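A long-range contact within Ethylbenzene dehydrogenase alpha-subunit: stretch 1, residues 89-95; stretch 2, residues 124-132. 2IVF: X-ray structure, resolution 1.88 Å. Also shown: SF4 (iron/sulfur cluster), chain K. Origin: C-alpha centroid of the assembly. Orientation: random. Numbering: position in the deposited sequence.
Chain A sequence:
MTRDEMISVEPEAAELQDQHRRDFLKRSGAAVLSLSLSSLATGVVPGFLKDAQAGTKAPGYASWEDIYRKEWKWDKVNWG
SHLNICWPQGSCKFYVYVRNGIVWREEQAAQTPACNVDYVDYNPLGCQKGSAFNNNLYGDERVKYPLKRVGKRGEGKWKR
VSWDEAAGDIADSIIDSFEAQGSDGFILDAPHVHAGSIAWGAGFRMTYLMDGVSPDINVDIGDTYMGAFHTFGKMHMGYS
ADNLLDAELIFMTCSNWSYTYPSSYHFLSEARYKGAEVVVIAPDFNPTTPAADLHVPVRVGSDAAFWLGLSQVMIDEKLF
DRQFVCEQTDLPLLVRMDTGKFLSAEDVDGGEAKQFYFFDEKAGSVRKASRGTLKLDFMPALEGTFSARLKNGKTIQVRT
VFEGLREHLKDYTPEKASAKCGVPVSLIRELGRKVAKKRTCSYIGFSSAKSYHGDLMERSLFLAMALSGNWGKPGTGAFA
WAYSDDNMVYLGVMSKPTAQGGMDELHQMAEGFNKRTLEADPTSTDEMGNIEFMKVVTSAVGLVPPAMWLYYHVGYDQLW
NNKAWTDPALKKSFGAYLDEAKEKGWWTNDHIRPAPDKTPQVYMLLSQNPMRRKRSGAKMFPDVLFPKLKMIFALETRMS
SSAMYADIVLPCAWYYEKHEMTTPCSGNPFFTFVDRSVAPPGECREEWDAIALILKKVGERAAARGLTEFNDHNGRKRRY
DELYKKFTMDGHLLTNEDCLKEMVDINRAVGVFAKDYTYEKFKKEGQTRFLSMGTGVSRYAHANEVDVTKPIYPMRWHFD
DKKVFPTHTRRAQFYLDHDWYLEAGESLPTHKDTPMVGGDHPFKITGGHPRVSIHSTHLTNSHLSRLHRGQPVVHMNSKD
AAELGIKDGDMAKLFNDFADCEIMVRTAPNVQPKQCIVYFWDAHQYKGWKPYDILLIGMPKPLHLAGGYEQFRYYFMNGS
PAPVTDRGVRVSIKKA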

ATOM      1  N   GLN A  89      -3.822 -10.017   7.504  1.00 22.86           N
ATOM      2  CA  GLN A  89      -4.790  -8.919   7.655  1.00 23.23           C
ATOM      3  C   GLN A  89      -4.327  -8.016   8.771  1.00 24.12           C
ATOM      4  O   GLN A  89      -4.016  -8.498   9.837  1.00 25.96           O
ATOM      5  CB  GLN A  89      -6.191  -9.465   7.904  1.00 22.93           C
ATOM      6  CG  GLN A  89      -7.281  -8.736   7.138  1.00 26.78           C
ATOM      7  CD  GLN A  89      -7.745  -7.495   7.843  1.00 27.64           C
ATOM      8  OE1 GLN A  89      -7.616  -7.383   9.062  1.00 28.04           O
ATOM      9  NE2 GLN A  89      -8.288  -6.529   7.075  1.00 26.70           N
ATOM     10  N   GLY A  90      -4.245  -6.704   8.544  1.00 24.16           N
ATOM     11  CA  GLY A  90      -3.601  -5.872   9.552  1.00 23.41           C
ATOM     12  C   GLY A  90      -4.400  -5.807  10.843  1.00 23.14           C
ATOM     13  O   GLY A  90      -3.825  -5.693  11.939  1.00 21.63           O
ATOM     14  N   SER A  91      -5.725  -5.866  10.716  1.00 24.02           N
ATOM     15  CA  SER A  91      -6.662  -5.801  11.835  1.00 24.31           C
ATOM     16  C   SER A  91      -6.305  -4.652  12.726  1.00 23.74           C
ATOM     17  O   SER A  91      -6.322  -4.759  13.964  1.00 23.41           O
ATOM     18  CB  SER A  91      -6.719  -7.081  12.712  1.00 25.28           C
ATOM     19  OG  SER A  91      -7.275  -8.110  11.977  1.00 33.93           O
ATOM     20  N   CYS A  92      -6.002  -3.547  12.070  1.00 22.02           N
ATOM     21  CA  CYS A  92      -5.583  -2.347  12.743  1.00 21.98           C
ATOM     22  C   CYS A  92      -6.750  -1.593  13.288  1.00 21.34           C
ATOM     23  O   CYS A  92      -7.642  -1.260  12.524  1.00 23.81           O
ATOM     24  CB  CYS A  92      -4.877  -1.461  11.731  1.00 20.90           C
ATOM     25  SG  CYS A  92      -3.627  -2.261  10.770  1.00 22.68           S
ATOM     26  N   LYS A  93      -6.738  -1.312  14.595  1.00 20.62           N
ATOM     27  CA  LYS A  93      -7.787  -0.587  15.262  1.00 21.64           C
ATOM     28  C   LYS A  93      -7.560   0.919  15.112  1.00 21.91           C
ATOM     29  O   LYS A  93      -6.480   1.425  15.472  1.00 21.52           O
ATOM     30  CB  LYS A  93      -7.824  -0.940  16.731  1.00 20.79           C
ATOM     31  CG  LYS A  93      -9.089  -0.365  17.441  1.00 20.64           C
ATOM     32  CD  LYS A  93      -9.292  -0.963  18.851  1.00 22.28           C
ATOM     33  CE  LYS A  93      -8.182  -0.511  19.811  1.00 23.58           C
ATOM     34  NZ  LYS A  93      -8.505  -0.680  21.262  1.00 21.16           N
ATOM     35  N   PHE A  94      -8.551   1.599  14.556  1.00 22.43           N
ATOM     36  CA  PHE A  94      -8.505   3.047  14.398  1.00 23.19           C
ATOM     37  C   PHE A  94      -9.579   3.751  15.179  1.00 22.76           C
ATOM     38  O   PHE A  94     -10.664   3.224  15.404  1.00 21.41           O
ATOM     39  CB  PHE A  94      -8.710   3.440  12.943  1.00 23.70           C
ATOM     40  CG  PHE A  94      -7.476   3.290  12.089  1.00 23.50           C
ATOM     41  CD1 PHE A  94      -7.002   2.070  11.792  1.00 24.23           C
ATOM     42  CD2 PHE A  94      -6.783   4.402  11.629  1.00 22.22           C
ATOM     43  CE1 PHE A  94      -5.896   1.917  11.008  1.00 24.41           C
ATOM     44  CE2 PHE A  94      -5.672   4.256  10.847  1.00 22.34           C
ATOM     45  CZ  PHE A  94      -5.220   3.004  10.548  1.00 23.77           C
ATOM     46  N   TYR A  95      -9.260   4.983  15.516  1.00 21.78           N
ATOM     47  CA  TYR A  95     -10.239   5.954  15.945  1.00 22.33           C
ATOM     48  C   TYR A  95     -10.753   6.522  14.664  1.00 23.23           C
ATOM     49  O   TYR A  95      -9.966   6.927  13.804  1.00 22.96           O
ATOM     50  CB  TYR A  95      -9.590   7.046  16.725  1.00 22.76           C
ATOM     51  CG  TYR A  95      -9.044   6.625  18.038  1.00 21.02           C
ATOM     52  CD1 TYR A  95      -9.864   5.994  18.998  1.00 21.33           C
ATOM     53  CD2 TYR A  95      -7.728   6.906  18.378  1.00 21.30           C
ATOM     54  CE1 TYR A  95      -9.356   5.620  20.220  1.00 22.64           C
ATOM     55  CE2 TYR A  95      -7.257   6.593  19.595  1.00 20.04           C
ATOM     56  CZ  TYR A  95      -8.057   5.940  20.512  1.00 21.78           C
ATOM     57  OH  TYR A  95      -7.540   5.581  21.730  1.00 22.95           O
TER
HETATM   58 FE1  SF4 K1984      -3.974  -0.872   6.259  1.00 26.13          FE
HETATM   59 FE2  SF4 K1984      -4.370  -2.013   8.691  1.00 25.31          FE
HETATM   60 FE3  SF4 K1984      -6.463  -1.077   7.333  1.00 24.94          FE
HETATM   61 FE4  SF4 K1984      -5.154  -3.320   6.445  1.00 25.16          FE
HETATM   62  S1  SF4 K1984      -6.395  -3.153   8.331  1.00 26.63           S
HETATM   63  S2  SF4 K1984      -5.868  -1.472   5.175  1.00 23.36           S
HETATM   64  S3  SF4 K1984      -3.023  -2.795   7.087  1.00 24.81           S
HETATM   65  S4  SF4 K1984      -4.734   0.189   8.177  1.00 26.13           S
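Stretch 2 (124-132) PLGCQKGSA

Stretch 2 lies against a loop of stretch 1 and the start of the strand that follows it, with the iron–sulfur cluster filling the space beside their closest approach. Stretch 1 runs as loop or turn through Gly 90, Ser 91 (phi/psi 48/43) and Cys 92, then straightens into a strand at Phe 94 and Tyr 95. Stretch 2 enters through a cis peptide bond before Pro 124, passes Leu 125 at phi/psi 65/-169 and Gly 126 at 93/169, and is extended at Cys 127 (-155/178). Residues 128–130 then take helical angles without the regular bonds. The backbones are nearest where Cys 92 CA lies 5.5 Å from Gly 126 CA; no backbone-to-backbone hydrogen bond joins them. A water bridges the two stretches instead, donating to Lys 93 O at 2.9 Å and to Pro 124 O at 2.8 Å.

The cluster supplies the stronger tie. Cys 92 SG binds FE2 at 2.2 Å and Cys 127 SG binds FE1 at 2.3 Å, so each stretch contributes a ligand to the same group. Cys 92, in rotamer m, also points toward stretch 2, where its SG accepts a weak hydrogen bond from Gly 126 N at 3.1 Å. Its CB packs 3.9 Å from Leu 125 CB. Leu 125 in turn reaches back along stretch 1, its CD1 coming to 4.2 Å from Ser 91 O and its CD2 to 4.2 Å from Gly 90 O.

Beyond the cysteine, Phe 94 covers the turn of stretch 2. Its CZ lies 3.9 Å from Gly 126 CA, its CE2 lies 3.4 Å from Ser 131 OG, which sits at the ring edge, and its CE1 approaches S4 of the cluster to 3.5 Å. The Ser 131 hydroxyl is held by donating to Cys 127 O at 2.8 Å, and Ser 131 N reaches that same Cys 127 O at 2.9 Å. Gly 130 N donates to Cys 127 SG at 3.5 Å, almost in line, so the ligand sulfur is also tied to its own loop.

The glycines carry the clearest rule. A CB on Gly 90 would clash with S3, and one on Gly 130 with S4. At Gly 126 a CB would be tight against Phe 94 CZ at 3.3 Å. At Gly 90 and Gly 130 the missing CB leaves room for the cluster; at Gly 126 the backbone conformation already demands glycine.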

ATOM      1  N   PRO A 124       2.091   1.182  16.163  1.00 22.00           N
ATOM      2  CA  PRO A 124       0.691   1.567  16.163  1.00 21.20           C
ATOM      3  C   PRO A 124      -0.179   0.813  15.220  1.00 22.60           C
ATOM      4  O   PRO A 124      -1.384   1.085  15.187  1.00 21.59           O
ATOM      5  CB  PRO A 124       0.740   3.025  15.691  1.00 21.71           C
ATOM      6  CG  PRO A 124       1.924   3.097  14.762  1.00 21.46           C
ATOM      7  CD  PRO A 124       2.913   2.068  15.295  1.00 20.75           C
ATOM      8  N   LEU A 125       0.421  -0.073  14.431  1.00 21.65           N
ATOM      9  CA  LEU A 125      -0.270  -0.705  13.317  1.00 22.96           C
ATOM     10  C   LEU A 125      -0.622   0.343  12.262  1.00 23.90           C
ATOM     11  O   LEU A 125      -0.122   1.469  12.307  1.00 24.51           O
ATOM     12  CB  LEU A 125      -1.531  -1.483  13.783  1.00 22.98           C
ATOM     13  CG  LEU A 125      -1.283  -2.718  14.668  1.00 23.36           C
ATOM     14  CD1 LEU A 125      -2.618  -3.155  15.285  1.00 22.11           C
ATOM     15  CD2 LEU A 125      -0.543  -3.857  13.884  1.00 21.71           C
ATOM     16  N   GLY A 126      -1.452  -0.051  11.289  1.00 23.72           N
ATOM     17  CA  GLY A 126      -1.913   0.864  10.292  1.00 23.75           C
ATOM     18  C   GLY A 126      -1.073   0.898   9.023  1.00 24.01           C
ATOM     19  O   GLY A 126       0.007   0.292   8.917  1.00 23.65           O
ATOM     20  N   CYS A 127      -1.644   1.576   8.027  1.00 23.41           N
ATOM     21  CA  CYS A 127      -0.974   1.830   6.778  1.00 23.58           C
ATOM     22  C   CYS A 127      -1.567   3.061   6.130  1.00 23.68           C
ATOM     23  O   CYS A 127      -2.535   3.672   6.665  1.00 22.16           O
ATOM     24  CB  CYS A 127      -1.080   0.663   5.871  1.00 23.36           C
ATOM     25  SG  CYS A 127      -2.653   0.494   4.950  1.00 23.54           S
ATOM     26  N   GLN A 128      -1.008   3.432   4.990  1.00 23.84           N
ATOM     27  CA  GLN A 128      -1.385   4.724   4.406  1.00 23.93           C
ATOM     28  C   GLN A 128      -2.790   4.660   3.760  1.00 23.36           C
ATOM     29  O   GLN A 128      -3.501   5.667   3.699  1.00 24.10           O
ATOM     30  CB  GLN A 128      -0.299   5.235   3.426  1.00 24.23           C
ATOM     31  CG  GLN A 128      -0.283   4.530   2.033  1.00 26.15           C
ATOM     32  CD  GLN A 128       0.325   3.145   2.056  1.00 27.21           C
ATOM     33  OE1 GLN A 128       0.196   2.409   3.047  1.00 30.55           O
ATOM     34  NE2 GLN A 128       0.934   2.744   0.950  1.00 30.14           N
ATOM     35  N   LYS A 129      -3.203   3.475   3.307  1.00 23.92           N
ATOM     36  CA  LYS A 129      -4.493   3.341   2.699  1.00 23.41           C
ATOM     37  C   LYS A 129      -5.536   3.466   3.805  1.00 23.23           C
ATOM     38  O   LYS A 129      -6.477   4.229   3.671  1.00 23.28           O
ATOM     39  CB  LYS A 129      -4.633   2.011   2.011  1.00 23.41           C
ATOM     40  CG  LYS A 129      -3.919   1.922   0.675  1.00 22.95           C
ATOM     41  CD  LYS A 129      -2.424   1.595   0.826  1.00 22.08           C
ATOM     42  CE  LYS A 129      -2.175   0.190   1.387  1.00 21.00           C
ATOM     43  NZ  LYS A 129      -0.717  -0.057   1.606  1.00 19.51           N
ATOM     44  N   GLY A 130      -5.339   2.716   4.880  1.00 23.94           N
ATOM     45  CA  GLY A 130      -6.237   2.750   6.054  1.00 23.26           C
ATOM     46  C   GLY A 130      -6.336   4.116   6.690  1.00 23.97           C
ATOM     47  O   GLY A 130      -7.427   4.572   7.089  1.00 23.73           O
ATOM     48  N   SER A 131      -5.185   4.772   6.790  1.00 23.26           N
ATOM     49  CA  SER A 131      -5.073   6.074   7.452  1.00 24.37           C
ATOM     50  C   SER A 131      -5.616   7.237   6.602  1.00 23.38           C
ATOM     51  O   SER A 131      -5.635   8.391   7.074  1.00 23.55           O
ATOM     52  CB  SER A 131      -3.616   6.323   7.828  1.00 24.80           C
ATOM     53  OG  SER A 131      -3.184   5.404   8.820  1.00 26.04           O
ATOM     54  N   ALA A 132      -6.033   6.940   5.374  1.00 23.64           N
ATOM     55  CA  ALA A 132      -6.673   7.922   4.464  1.00 23.38           C
ATOM     56  C   ALA A 132      -8.011   7.426   3.927  1.00 22.86           C
ATOM     57  O   ALA A 132      -8.567   7.997   2.986  1.00 23.37           O
ATOM     58  CB  ALA A 132      -5.753   8.191   3.289  1.00 22.49           C
TER
HETATM   59  O   HOH W   1      -3.886   0.530  16.309  1.00 17.35           O